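Local coordinates for protein putative S-adenosylmethionine-dependent methyltransferase (Bacteroides thetaiotaomicron, PDB 1WYZ) that is probably an S-adenosylmethionine-dependent methyltransferase of the RsmI-like family, acting on a substrate that is not established here, at residues A[122-127]-A[138-143]; A[131-136]-A[166-171]; A[157-162]-A[191-196]; A[196-201]-A[206-211]. All blocks are in the same frame, centred on the assembly; numbering follows the deposited sequence.

Contact 1 (A[122-127]-A[138-143])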
loop_
_atom_site.group_PDB
_atom_site.type_symbol
_atom_site.label_atom_id
_atom_site.label_comp_id
_atom_site.label_asym_id
_atom_site.label_seq_id
_atom_site.Cartn_x
_atom_site.Cartn_y
_atom_site.Cartn_z
ATOM N N SER A 122 4.436 3.759 1.461
ATOM C CA SER A 122 4.308 2.350 1.818
ATOM C C SER A 122 5.350 1.624 0.991
ATOM O O SER A 122 5.261 1.591 -0.244
ATOM C CB SER A 122 2.925 1.791 1.465
ATOM O OG SER A 122 2.921 0.366 1.537
ATOM N N SER A 123 6.347 1.057 1.659
ATOM C CA SER A 123 7.386 0.336 0.950
ATOM C C SER A 123 6.743 -0.838 0.227
ATOM O O SER A 123 7.278 -1.330 -0.757
ATOM C CB SER A 123 8.453 -0.158 1.928
ATOM O OG SER A 123 7.864 -0.886 2.975
ATOM N N ILE A 124 5.589 -1.282 0.712
ATOM C CA ILE A 124 4.902 -2.386 0.069
ATOM C C ILE A 124 4.359 -2.024 -1.320
ATOM O O ILE A 124 4.712 -2.691 -2.291
ATOM C CB ILE A 124 3.774 -2.938 0.969
ATOM C CG1 ILE A 124 4.381 -3.791 2.078
ATOM C CG2 ILE A 124 2.817 -3.823 0.160
ATOM C CD1 ILE A 124 5.063 -3.003 3.194
ATOM N N ILE A 125 3.532 -0.976 -1.437
ATOM C CA ILE A 125 2.993 -0.625 -2.764
ATOM C C ILE A 125 4.021 0.062 -3.664
ATOM O O ILE A 125 3.994 -0.114 -4.879
ATOM C CB ILE A 125 1.732 0.290 -2.704
ATOM C CG1 ILE A 125 2.147 1.730 -2.429
ATOM C CG2 ILE A 125 0.759 -0.205 -1.631
ATOM C CD1 ILE A 125 1.094 2.777 -2.760
ATOM N N LEU A 126 4.915 0.855 -3.075
ATOM C CA LEU A 126 5.952 1.522 -3.852
ATOM C C LEU A 126 6.813 0.452 -4.529
ATOM O O LEU A 126 7.194 0.594 -5.701
ATOM C CB LEU A 126 6.811 2.414 -2.947
ATOM C CG LEU A 126 6.132 3.735 -2.548
ATOM C CD1 LEU A 126 6.899 4.429 -1.418
ATOM C CD2 LEU A 126 6.024 4.646 -3.780
ATOM N N SER A 127 7.100 -0.626 -3.796
ATOM C CA SER A 127 7.903 -1.736 -4.327
ATOM C C SER A 127 7.194 -2.417 -5.474
ATOM O O SER A 127 7.768 -2.607 -6.538
ATOM C CB SER A 127 8.193 -2.781 -3.244
ATOM O OG SER A 127 9.261 -2.354 -2.424
ATOM N N PHE A 138 -0.971 -9.438 -5.112
ATOM C CA PHE A 138 0.298 -9.589 -4.407
ATOM C C PHE A 138 -0.003 -9.887 -2.943
ATOM O O PHE A 138 -1.127 -9.658 -2.483
ATOM C CB PHE A 138 1.116 -8.308 -4.534
ATOM C CG PHE A 138 0.426 -7.099 -3.975
ATOM C CD1 PHE A 138 0.474 -6.824 -2.609
ATOM C CD2 PHE A 138 -0.277 -6.229 -4.818
ATOM C CE1 PHE A 138 -0.168 -5.694 -2.087
ATOM C CE2 PHE A 138 -0.914 -5.108 -4.304
ATOM C CZ PHE A 138 -0.862 -4.836 -2.938
ATOM N N ALA A 139 1.002 -10.375 -2.216
ATOM C CA ALA A 139 0.843 -10.738 -0.811
ATOM C C ALA A 139 2.081 -10.411 0.037
ATOM O O ALA A 139 3.212 -10.753 -0.331
ATOM C CB ALA A 139 0.538 -12.222 -0.718
ATOM N N PHE A 140 1.866 -9.752 1.171
ATOM C CA PHE A 140 2.959 -9.386 2.069
ATOM C C PHE A 140 3.007 -10.371 3.244
ATOM O O PHE A 140 1.996 -10.581 3.928
ATOM C CB PHE A 140 2.741 -7.965 2.603
ATOM C CG PHE A 140 3.806 -7.508 3.570
ATOM C CD1 PHE A 140 5.116 -7.322 3.141
ATOM C CD2 PHE A 140 3.501 -7.277 4.908
ATOM C CE1 PHE A 140 6.119 -6.918 4.028
ATOM C CE2 PHE A 140 4.498 -6.869 5.813
ATOM C CZ PHE A 140 5.809 -6.692 5.362
ATOM N N HIS A 141 4.174 -10.957 3.492
ATOM C CA HIS A 141 4.316 -11.917 4.580
ATOM C C HIS A 141 5.172 -11.409 5.742
ATOM O O HIS A 141 5.399 -12.134 6.704
ATOM C CB HIS A 141 4.905 -13.220 4.031
ATOM C CG HIS A 141 4.120 -13.812 2.901
ATOM N ND1 HIS A 141 3.071 -14.688 3.097
ATOM C CD2 HIS A 141 4.226 -13.649 1.562
ATOM C CE1 HIS A 141 2.569 -15.039 1.928
ATOM N NE2 HIS A 141 3.252 -14.422 0.980
ATOM N N GLY A 142 5.642 -10.165 5.659
ATOM C CA GLY A 142 6.466 -9.613 6.726
ATOM C C GLY A 142 7.814 -10.311 6.839
ATOM O O GLY A 142 8.597 -10.303 5.882
ATOM N N TYR A 143 8.101 -10.915 7.992
ATOM C CA TYR A 143 9.375 -11.625 8.171
ATOM C C TYR A 143 9.158 -13.112 7.973
ATOM O O TYR A 143 8.114 -13.630 8.345
ATOM C CB TYR A 143 9.943 -11.374 9.568
ATOM C CG TYR A 143 10.435 -9.967 9.769
ATOM C CD1 TYR A 143 11.740 -9.607 9.426
ATOM C CD2 TYR A 143 9.592 -8.981 10.271
ATOM C CE1 TYR A 143 12.191 -8.286 9.574
ATOM C CE2 TYR A 143 10.029 -7.656 10.423
ATOM C CZ TYR A 143 11.326 -7.314 10.069
ATOM O OH TYR A 143 11.734 -5.999 10.163
#
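Ile124 meets Phe140 and Phe138 with different branches, and the whole contact is apolar. Its CG1 lies over one face of the Phe140 ring in a CH-pi contact, 4.1 Å from the ring centroid and 24° off the normal, while CD1 runs on toward CE1. The opposite face of that ring is occupied by the backbone N of Gly142, 3.4 Å above the plane. With CG2 anti to the backbone N (CG1 at chi1 -77°), the second branch of Ile124 reaches CE1 of Phe138 at 4.2 Å. Cutting Ile124 back to an alanine would probably uncover one face of Phe140 and open a gap beside Phe138. The arrangement is the packing of a helix start on an edge strand: helix 123-131 rests on strand 138-143, the border of this chain's mixed sheet, which a strand of the second subunit pairs with antiparallel. Polar contacts serve the helix itself. Ser122 is its N-cap, with OG accepting weakly from Ile124 N and Ile125 N. One turn on, Ser123 O takes both the N of Ser127 and its OG, the latter at 2.8 Å and nearly along the C=O axis.

Contact 2 (A[131-136]-A[166-171])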
loop_
_atom_site.group_PDB
_atom_site.type_symbol
_atom_site.label_atom_id
_atom_site.label_comp_id
_atom_site.label_asym_id
_atom_site.label_seq_id
_atom_site.Cartn_x
_atom_site.Cartn_y
_atom_site.Cartn_z
ATOM N N SER A 131 8.777 -2.646 -9.246
ATOM C CA SER A 131 9.252 -3.965 -9.651
ATOM C C SER A 131 8.706 -4.342 -11.009
ATOM O O SER A 131 9.355 -5.061 -11.764
ATOM C CB SER A 131 8.857 -5.042 -8.630
ATOM O OG SER A 131 7.454 -5.273 -8.607
ATOM N N GLY A 132 7.514 -3.853 -11.327
ATOM C CA GLY A 132 6.911 -4.199 -12.603
ATOM C C GLY A 132 6.183 -5.530 -12.492
ATOM O O GLY A 132 5.758 -6.114 -13.495
ATOM N N PHE A 133 6.056 -6.018 -11.262
ATOM C CA PHE A 133 5.362 -7.270 -11.014
ATOM C C PHE A 133 3.866 -7.001 -10.912
ATOM O O PHE A 133 3.425 -5.844 -10.944
ATOM C CB PHE A 133 5.845 -7.907 -9.713
ATOM C CG PHE A 133 7.281 -8.369 -9.751
ATOM C CD1 PHE A 133 7.870 -8.753 -10.954
ATOM C CD2 PHE A 133 8.020 -8.493 -8.568
ATOM C CE1 PHE A 133 9.176 -9.265 -10.980
ATOM C CE2 PHE A 133 9.323 -9.002 -8.582
ATOM C CZ PHE A 133 9.906 -9.390 -9.792
ATOM N N ASN A 134 3.093 -8.078 -10.778
ATOM C CA ASN A 134 1.635 -7.997 -10.672
ATOM C C ASN A 134 1.184 -7.102 -9.524
ATOM O O ASN A 134 1.463 -7.391 -8.361
ATOM C CB ASN A 134 1.061 -9.390 -10.455
ATOM C CG ASN A 134 -0.433 -9.438 -10.653
ATOM O OD1 ASN A 134 -1.137 -8.453 -10.426
ATOM N ND2 ASN A 134 -0.932 -10.592 -11.071
ATOM N N GLY A 135 0.486 -6.016 -9.842
ATOM C CA GLY A 135 0.022 -5.119 -8.801
ATOM C C GLY A 135 -1.438 -5.361 -8.504
ATOM O O GLY A 135 -2.003 -4.776 -7.582
ATOM N N GLN A 136 -2.049 -6.240 -9.295
ATOM C CA GLN A 136 -3.457 -6.563 -9.140
ATOM C C GLN A 136 -3.634 -7.827 -8.300
ATOM O O GLN A 136 -4.752 -8.285 -8.059
ATOM C CB GLN A 136 -4.109 -6.711 -10.516
ATOM C CG GLN A 136 -5.622 -6.822 -10.471
ATOM C CD GLN A 136 -6.292 -6.137 -11.657
ATOM O OE1 GLN A 136 -6.062 -6.507 -12.812
ATOM N NE2 GLN A 136 -7.124 -5.130 -11.373
ATOM N N SER A 166 -0.689 -16.481 -9.856
ATOM C CA SER A 166 -0.259 -15.263 -10.538
ATOM C C SER A 166 -0.264 -14.105 -9.550
ATOM O O SER A 166 -0.856 -13.051 -9.801
ATOM C CB SER A 166 -1.192 -14.956 -11.702
ATOM O OG SER A 166 -1.042 -15.933 -12.715
ATOM N N GLN A 167 0.415 -14.311 -8.426
ATOM C CA GLN A 167 0.472 -13.304 -7.383
ATOM C C GLN A 167 1.861 -12.978 -6.838
ATOM O O GLN A 167 2.587 -13.843 -6.361
ATOM C CB GLN A 167 -0.420 -13.740 -6.234
ATOM C CG GLN A 167 -0.529 -12.753 -5.106
ATOM C CD GLN A 167 -1.299 -13.352 -3.965
ATOM O OE1 GLN A 167 -0.728 -14.004 -3.096
ATOM N NE2 GLN A 167 -2.612 -13.164 -3.978
ATOM N N THR A 168 2.212 -11.706 -6.901
ATOM C CA THR A 168 3.480 -11.239 -6.392
ATOM C C THR A 168 3.591 -11.605 -4.910
ATOM O O THR A 168 2.615 -11.480 -4.163
ATOM C CB THR A 168 3.564 -9.711 -6.562
ATOM O OG1 THR A 168 3.336 -9.391 -7.938
ATOM C CG2 THR A 168 4.936 -9.172 -6.127
ATOM N N GLN A 169 4.761 -12.072 -4.484
ATOM C CA GLN A 169 4.959 -12.426 -3.074
ATOM C C GLN A 169 5.984 -11.471 -2.451
ATOM O O GLN A 169 7.078 -11.305 -2.987
ATOM C CB GLN A 169 5.437 -13.877 -2.958
ATOM C CG GLN A 169 4.508 -14.904 -3.615
ATOM C CD GLN A 169 3.059 -14.899 -3.080
ATOM O OE1 GLN A 169 2.806 -15.092 -1.885
ATOM N NE2 GLN A 169 2.104 -14.688 -3.986
ATOM N N LEU A 170 5.634 -10.846 -1.327
ATOM C CA LEU A 170 6.531 -9.885 -0.679
ATOM C C LEU A 170 6.879 -10.218 0.761
ATOM O O LEU A 170 6.021 -10.652 1.531
ATOM C CB LEU A 170 5.924 -8.470 -0.669
ATOM C CG LEU A 170 5.545 -7.674 -1.915
ATOM C CD1 LEU A 170 4.227 -8.180 -2.483
ATOM C CD2 LEU A 170 5.399 -6.211 -1.521
ATOM N N PHE A 171 8.134 -9.974 1.127
ATOM C CA PHE A 171 8.600 -10.208 2.488
ATOM C C PHE A 171 9.801 -9.311 2.804
ATOM O O PHE A 171 10.534 -8.898 1.899
ATOM C CB PHE A 171 8.939 -11.694 2.693
ATOM C CG PHE A 171 9.887 -12.269 1.667
ATOM C CD1 PHE A 171 11.274 -12.217 1.863
ATOM C CD2 PHE A 171 9.398 -12.902 0.525
ATOM C CE1 PHE A 171 12.162 -12.789 0.944
ATOM C CE2 PHE A 171 10.284 -13.485 -0.410
ATOM C CZ PHE A 171 11.670 -13.422 -0.190
#
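Thr168 touches Phe133 and Asn134 with its two branches. OG1 donates to the backbone O of Asn134 at 2.8 Å, in the carbonyl plane and on a lone pair, with a C=O...donor angle of 118°. With OG1 beside the backbone N (chi1 -55°), the methyl CG2 is turned to the Phe133 side, 3.9 Å from its CB and 4.0 Å from its CD2, the two side chains crossing at about a right angle. Beside them ND2 of Asn134 comes 2.8 Å from Ser166 O. The contact ties the two lead-in loops of a beta-alpha-beta crossover: residues 132-136 run into strand 138-143, helix 150-165 carries the chain back, and Ser166 and Gln167 open the parallel neighbour 168-173. Turns fix the first loop. Gly132 leaves helix 123-131 with positive phi, where a side chain's first carbon would collide with the carbonyl O of Ser131; Ser131 OG then accepts from Phe133 N in an ST turn, and Asn134 OD1 from Gln136 N in an Asx turn. From the start of strand 168-173, Gln169 folds back over the second loop, its NE2 donating to both O and OE1 of Gln167, while its OE1 bonds to His141 NE2. Farther out, the Phe133 ring meets that of Tyr233 with planes about 50° apart, and Ser166 OG bonds to Lys234 NZ.

Contact 3 (A[157-162]-A[191-196])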
loop_
_atom_site.group_PDB
_atom_site.type_symbol
_atom_site.label_atom_id
_atom_site.label_comp_id
_atom_site.label_asym_id
_atom_site.label_seq_id
_atom_site.Cartn_x
_atom_site.Cartn_y
_atom_site.Cartn_z
ATOM N N THR A 157 7.286 -22.399 -0.962
ATOM C CA THR A 157 5.826 -22.320 -1.014
ATOM C C THR A 157 5.385 -21.004 -1.625
ATOM O O THR A 157 4.456 -20.966 -2.433
ATOM C CB THR A 157 5.189 -22.447 0.396
ATOM O OG1 THR A 157 5.677 -23.626 1.045
ATOM C CG2 THR A 157 3.678 -22.557 0.286
ATOM N N LEU A 158 6.041 -19.917 -1.231
ATOM C CA LEU A 158 5.705 -18.610 -1.785
ATOM C C LEU A 158 5.849 -18.715 -3.293
ATOM O O LEU A 158 4.928 -18.372 -4.047
ATOM C CB LEU A 158 6.662 -17.544 -1.254
ATOM C CG LEU A 158 6.211 -16.603 -0.135
ATOM C CD1 LEU A 158 5.283 -17.302 0.844
ATOM C CD2 LEU A 158 7.450 -16.090 0.581
ATOM N N GLU A 159 7.007 -19.224 -3.716
ATOM C CA GLU A 159 7.325 -19.387 -5.132
ATOM C C GLU A 159 6.266 -20.211 -5.867
ATOM O O GLU A 159 5.834 -19.842 -6.962
ATOM C CB GLU A 159 8.714 -20.019 -5.291
ATOM C CG GLU A 159 9.188 -20.125 -6.739
ATOM C CD GLU A 159 10.647 -20.560 -6.871
ATOM O OE1 GLU A 159 11.069 -21.485 -6.139
ATOM O OE2 GLU A 159 11.366 -19.988 -7.725
ATOM N N GLN A 160 5.832 -21.313 -5.263
ATOM C CA GLN A 160 4.818 -22.146 -5.903
ATOM C C GLN A 160 3.523 -21.341 -6.077
ATOM O O GLN A 160 2.875 -21.414 -7.125
ATOM C CB GLN A 160 4.579 -23.428 -5.088
ATOM C CG GLN A 160 5.721 -24.447 -5.220
ATOM C CD GLN A 160 5.623 -25.601 -4.228
ATOM O OE1 GLN A 160 5.446 -25.384 -3.028
ATOM N NE2 GLN A 160 5.750 -26.829 -4.724
ATOM N N ARG A 161 3.165 -20.557 -5.061
ATOM C CA ARG A 161 1.960 -19.738 -5.123
ATOM C C ARG A 161 2.084 -18.699 -6.237
ATOM O O ARG A 161 1.092 -18.308 -6.862
ATOM C CB ARG A 161 1.712 -19.044 -3.777
ATOM C CG ARG A 161 0.700 -19.758 -2.897
ATOM C CD ARG A 161 0.525 -19.036 -1.576
ATOM N NE ARG A 161 -0.579 -19.560 -0.775
ATOM C CZ ARG A 161 -0.912 -19.085 0.422
ATOM N NH1 ARG A 161 -0.225 -18.083 0.953
ATOM N NH2 ARG A 161 -1.938 -19.601 1.084
ATOM N N VAL A 162 3.311 -18.256 -6.476
ATOM C CA VAL A 162 3.560 -17.283 -7.529
ATOM C C VAL A 162 2.927 -17.733 -8.846
ATOM O O VAL A 162 2.214 -16.974 -9.502
ATOM C CB VAL A 162 5.060 -17.116 -7.779
ATOM C CG1 VAL A 162 5.286 -16.144 -8.917
ATOM C CG2 VAL A 162 5.744 -16.638 -6.511
ATOM N N PRO A 191 15.693 -20.876 -11.273
ATOM C CA PRO A 191 16.525 -19.908 -11.993
ATOM C C PRO A 191 15.742 -18.856 -12.798
ATOM O O PRO A 191 16.213 -17.724 -12.973
ATOM C CB PRO A 191 17.424 -20.798 -12.864
ATOM C CG PRO A 191 16.619 -22.043 -13.046
ATOM C CD PRO A 191 15.983 -22.253 -11.700
ATOM N N GLN A 192 14.544 -19.208 -13.263
ATOM C CA GLN A 192 13.752 -18.262 -14.049
ATOM C C GLN A 192 12.803 -17.375 -13.245
ATOM O O GLN A 192 12.295 -16.371 -13.756
ATOM C CB GLN A 192 12.987 -19.000 -15.152
ATOM C CG GLN A 192 13.902 -19.534 -16.265
ATOM C CD GLN A 192 14.739 -18.434 -16.914
ATOM O OE1 GLN A 192 15.565 -18.697 -17.795
ATOM N NE2 GLN A 192 14.527 -17.195 -16.483
ATOM N N THR A 193 12.560 -17.740 -11.989
ATOM C CA THR A 193 11.692 -16.939 -11.137
ATOM C C THR A 193 12.362 -15.565 -11.063
ATOM O O THR A 193 13.595 -15.473 -11.128
ATOM C CB THR A 193 11.601 -17.537 -9.713
ATOM O OG1 THR A 193 11.012 -18.845 -9.768
ATOM C CG2 THR A 193 10.767 -16.648 -8.811
ATOM N N LYS A 194 11.562 -14.502 -10.955
ATOM C CA LYS A 194 12.107 -13.144 -10.863
ATOM C C LYS A 194 12.139 -12.667 -9.428
ATOM O O LYS A 194 11.201 -12.910 -8.654
ATOM C CB LYS A 194 11.286 -12.144 -11.692
ATOM C CG LYS A 194 11.509 -12.238 -13.200
ATOM C CD LYS A 194 10.972 -11.009 -13.948
ATOM C CE LYS A 194 11.389 -11.041 -15.413
ATOM N NZ LYS A 194 11.147 -9.748 -16.121
ATOM N N LEU A 195 13.219 -11.977 -9.086
ATOM C CA LEU A 195 13.403 -11.430 -7.754
ATOM C C LEU A 195 13.698 -9.936 -7.837
ATOM O O LEU A 195 14.610 -9.528 -8.552
ATOM C CB LEU A 195 14.569 -12.131 -7.056
ATOM C CG LEU A 195 15.121 -11.312 -5.886
ATOM C CD1 LEU A 195 14.037 -11.169 -4.841
ATOM C CD2 LEU A 195 16.345 -11.976 -5.284
ATOM N N CYS A 196 12.931 -9.123 -7.109
ATOM C CA CYS A 196 13.149 -7.683 -7.088
ATOM C C CYS A 196 13.675 -7.266 -5.715
ATOM O O CYS A 196 13.060 -7.562 -4.689
ATOM C CB CYS A 196 11.845 -6.933 -7.376
ATOM S SG CYS A 196 11.950 -5.107 -7.176
#
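Glu159, on the helix of the crossover between parallel strands 138-143 and 168-173, reaches across to Thr193, just before strand 194-199 of the same mixed sheet. Only these two residues touch, and about 100 Å² is buried in all, so the contact is a single polar bridge rather than an interdigitated face. Its tight part is the carboxylate end. The glutamate is nearly fully stretched, CG anti to the backbone N (chi1 -175°) and the chain extended beyond it, which spans a gap of 7.8 Å between the CA atoms of Glu159 and Thr193. Thr193 OG1 is modelled as donating to Glu159 OE2 at 2.4 Å, too short for the exact value to be trusted, and OE2 also lies 3.6 Å from the methyl CG2 of Thr193. OE2 is gripped a second time by a salt bridge from Arg190 NH1, which would be expected to keep the carboxylate ionised, and Thr193 OG1 bonds as well to Tyr163 OH. The rest is loose. Val162 directs its CB toward the strand, yet its CG2 stays 5.5 Å from the CG2 of Thr193, and it packs instead on Gln169 and Tyr233. Gln160 on the helix and Gln192 beside the threonine are solvent-exposed, while Arg161 turns to the dimer interface, where its NH2 forms a salt bridge with OE2 of Glu165 of the second subunit.

Contact 4 (A[196-201]-A[206-211])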
loop_
_atom_site.group_PDB
_atom_site.type_symbol
_atom_site.label_atom_id
_atom_site.label_comp_id
_atom_site.label_asym_id
_atom_site.label_seq_id
_atom_site.Cartn_x
_atom_site.Cartn_y
_atom_site.Cartn_z
ATOM N N CYS A 196 12.931 -9.123 -7.109
ATOM C CA CYS A 196 13.149 -7.683 -7.088
ATOM C C CYS A 196 13.675 -7.266 -5.715
ATOM O O CYS A 196 13.060 -7.562 -4.689
ATOM C CB CYS A 196 11.845 -6.933 -7.376
ATOM S SG CYS A 196 11.950 -5.107 -7.176
ATOM N N ILE A 197 14.814 -6.586 -5.697
ATOM C CA ILE A 197 15.389 -6.116 -4.453
ATOM C C ILE A 197 15.086 -4.636 -4.377
ATOM O O ILE A 197 15.367 -3.901 -5.319
ATOM C CB ILE A 197 16.917 -6.333 -4.427
ATOM C CG1 ILE A 197 17.223 -7.825 -4.256
ATOM C CG2 ILE A 197 17.547 -5.493 -3.316
ATOM C CD1 ILE A 197 18.671 -8.220 -4.537
ATOM N N ALA A 198 14.506 -4.193 -3.270
ATOM C CA ALA A 198 14.179 -2.779 -3.111
ATOM C C ALA A 198 14.718 -2.247 -1.783
ATOM O O ALA A 198 14.112 -2.452 -0.724
ATOM C CB ALA A 198 12.679 -2.586 -3.188
ATOM N N ALA A 199 15.856 -1.561 -1.851
ATOM C CA ALA A 199 16.514 -1.002 -0.676
ATOM C C ALA A 199 16.455 0.534 -0.634
ATOM O O ALA A 199 16.514 1.193 -1.668
ATOM C CB ALA A 199 17.955 -1.475 -0.651
ATOM N N ASN A 200 16.355 1.092 0.570
ATOM C CA ASN A 200 16.273 2.537 0.768
ATOM C C ASN A 200 15.210 3.210 -0.070
ATOM O O ASN A 200 15.470 4.237 -0.694
ATOM C CB ASN A 200 17.601 3.216 0.472
ATOM C CG ASN A 200 18.599 3.033 1.581
ATOM O OD1 ASN A 200 18.259 3.140 2.764
ATOM N ND2 ASN A 200 19.848 2.771 1.214
ATOM N N ILE A 201 14.009 2.641 -0.076
ATOM C CA ILE A 201 12.912 3.204 -0.852
ATOM C C ILE A 201 12.612 4.624 -0.350
ATOM O O ILE A 201 12.451 4.854 0.855
ATOM C CB ILE A 201 11.647 2.286 -0.751
ATOM C CG1 ILE A 201 12.013 0.865 -1.198
ATOM C CG2 ILE A 201 10.523 2.833 -1.618
ATOM C CD1 ILE A 201 10.999 -0.212 -0.815
ATOM N N GLU A 206 18.402 4.960 -2.597
ATOM C CA GLU A 206 17.493 3.992 -3.184
ATOM C C GLU A 206 18.065 3.070 -4.240
ATOM O O GLU A 206 18.869 3.461 -5.065
ATOM C CB GLU A 206 16.289 4.739 -3.774
ATOM C CG GLU A 206 15.292 3.856 -4.537
ATOM C CD GLU A 206 14.147 4.642 -5.184
ATOM O OE1 GLU A 206 13.235 5.109 -4.458
ATOM O OE2 GLU A 206 14.174 4.788 -6.428
ATOM N N PHE A 207 17.604 1.832 -4.201
ATOM C CA PHE A 207 18.010 0.812 -5.142
ATOM C C PHE A 207 16.783 -0.072 -5.314
ATOM O O PHE A 207 16.293 -0.637 -4.342
ATOM C CB PHE A 207 19.164 -0.015 -4.573
ATOM C CG PHE A 207 19.596 -1.156 -5.462
ATOM C CD1 PHE A 207 20.448 -0.934 -6.546
ATOM C CD2 PHE A 207 19.134 -2.447 -5.227
ATOM C CE1 PHE A 207 20.847 -1.992 -7.390
ATOM C CE2 PHE A 207 19.518 -3.518 -6.059
ATOM C CZ PHE A 207 20.373 -3.282 -7.141
ATOM N N ILE A 208 16.267 -0.162 -6.535
ATOM C CA ILE A 208 15.102 -0.994 -6.819
ATOM C C ILE A 208 15.255 -1.496 -8.227
ATOM O O ILE A 208 14.973 -0.788 -9.195
ATOM C CB ILE A 208 13.785 -0.231 -6.769
ATOM C CG1 ILE A 208 13.677 0.548 -5.452
ATOM C CG2 ILE A 208 12.628 -1.231 -6.956
ATOM C CD1 ILE A 208 12.545 1.569 -5.404
ATOM N N GLN A 209 15.684 -2.743 -8.328
ATOM C CA GLN A 209 15.946 -3.369 -9.603
ATOM C C GLN A 209 15.357 -4.768 -9.611
ATOM O O GLN A 209 15.398 -5.475 -8.605
ATOM C CB GLN A 209 17.462 -3.418 -9.784
ATOM C CG GLN A 209 17.955 -3.854 -11.132
ATOM C CD GLN A 209 19.463 -3.720 -11.230
ATOM O OE1 GLN A 209 20.202 -4.327 -10.453
ATOM N NE2 GLN A 209 19.926 -2.915 -12.180
ATOM N N THR A 210 14.794 -5.157 -10.747
ATOM C CA THR A 210 14.215 -6.483 -10.893
ATOM C C THR A 210 15.148 -7.317 -11.742
ATOM O O THR A 210 15.783 -6.817 -12.664
ATOM C CB THR A 210 12.844 -6.440 -11.567
ATOM O OG1 THR A 210 11.900 -5.866 -10.662
ATOM C CG2 THR A 210 12.389 -7.837 -11.938
ATOM N N ARG A 211 15.212 -8.603 -11.444
ATOM C CA ARG A 211 16.102 -9.464 -12.180
ATOM C C ARG A 211 15.910 -10.909 -11.761
ATOM O O ARG A 211 15.657 -11.202 -10.593
ATOM C CB ARG A 211 17.522 -8.995 -11.907
ATOM C CG ARG A 211 18.600 -9.968 -12.202
ATOM C CD ARG A 211 19.876 -9.408 -11.632
ATOM N NE ARG A 211 20.179 -8.108 -12.206
ATOM C CZ ARG A 211 21.173 -7.333 -11.796
ATOM N NH1 ARG A 211 21.953 -7.735 -10.801
ATOM N NH2 ARG A 211 21.389 -6.162 -12.383
#
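Phe207 O is gripped by two groups of the facing strand: Ala199 N donates to it at 2.7 Å, and the CA of Ala198 adds a CA-H...O contact at 3.3 Å. Phe207 N returns a bond to Ala199 O, and the pair Ile197 and Gln209 repeats the reciprocal pattern. These are the hydrogen-bonded pairs of an antiparallel beta hairpin, strands 194-199 and 207-212, in which the directions of segments 196-199 and 207-211 differ by 175°; Cys196 with Thr210 and Ala198 with Ile208 are the non-hydrogen-bonded pairs. On the face that carries Cys196, Ala198, Ile208 and Thr210, which helix 123-131 packs against, Ile208 CG2 sits 3.9 Å from Cys196 SG, its CG1 packs on Ala198 CB, and Thr210 OG1 bonds to Ser131 O. On the other face CG2 of Ile197, placed anti to the backbone N, meets the edge of the Phe207 ring in its plane, 3.9 Å from CE2, and Trp216 packs on both. At the turn end Glu206 CB touches Asn200 O at 3.2 Å, and OE1 accepts from Thr202 N. With an alanine in place of Glu206, the Thr202 amide would probably be left without its mate and the turn less firmly held. Glu206 also packs on Ile116 of the second subunit.

How the contacts relate
All four contacts lie in the C-terminal half, around one mixed sheet ordered 138-143, 168-173, 228-233, 194-199, 207-212, as in the second domain of the tetrapyrrole methylase fold. Contact 1 sits at one border and contact 4 at the other, their centres 13 Å apart, yet helix 123-131 joins them because Ser127 packs on Ala198 and Ile201. Contacts 1 and 2, 9 Å apart, use neighbouring strands 138-143 and 168-173, and their segments alternate along the chain, as do those of contacts 2 and 3. Contact 4 closes last and shares Cys196 with contact 3. Together they pin helices 123-131 and 150-165 and the hairpin to one sheet, whose border strand 138-143 joins the two subunits.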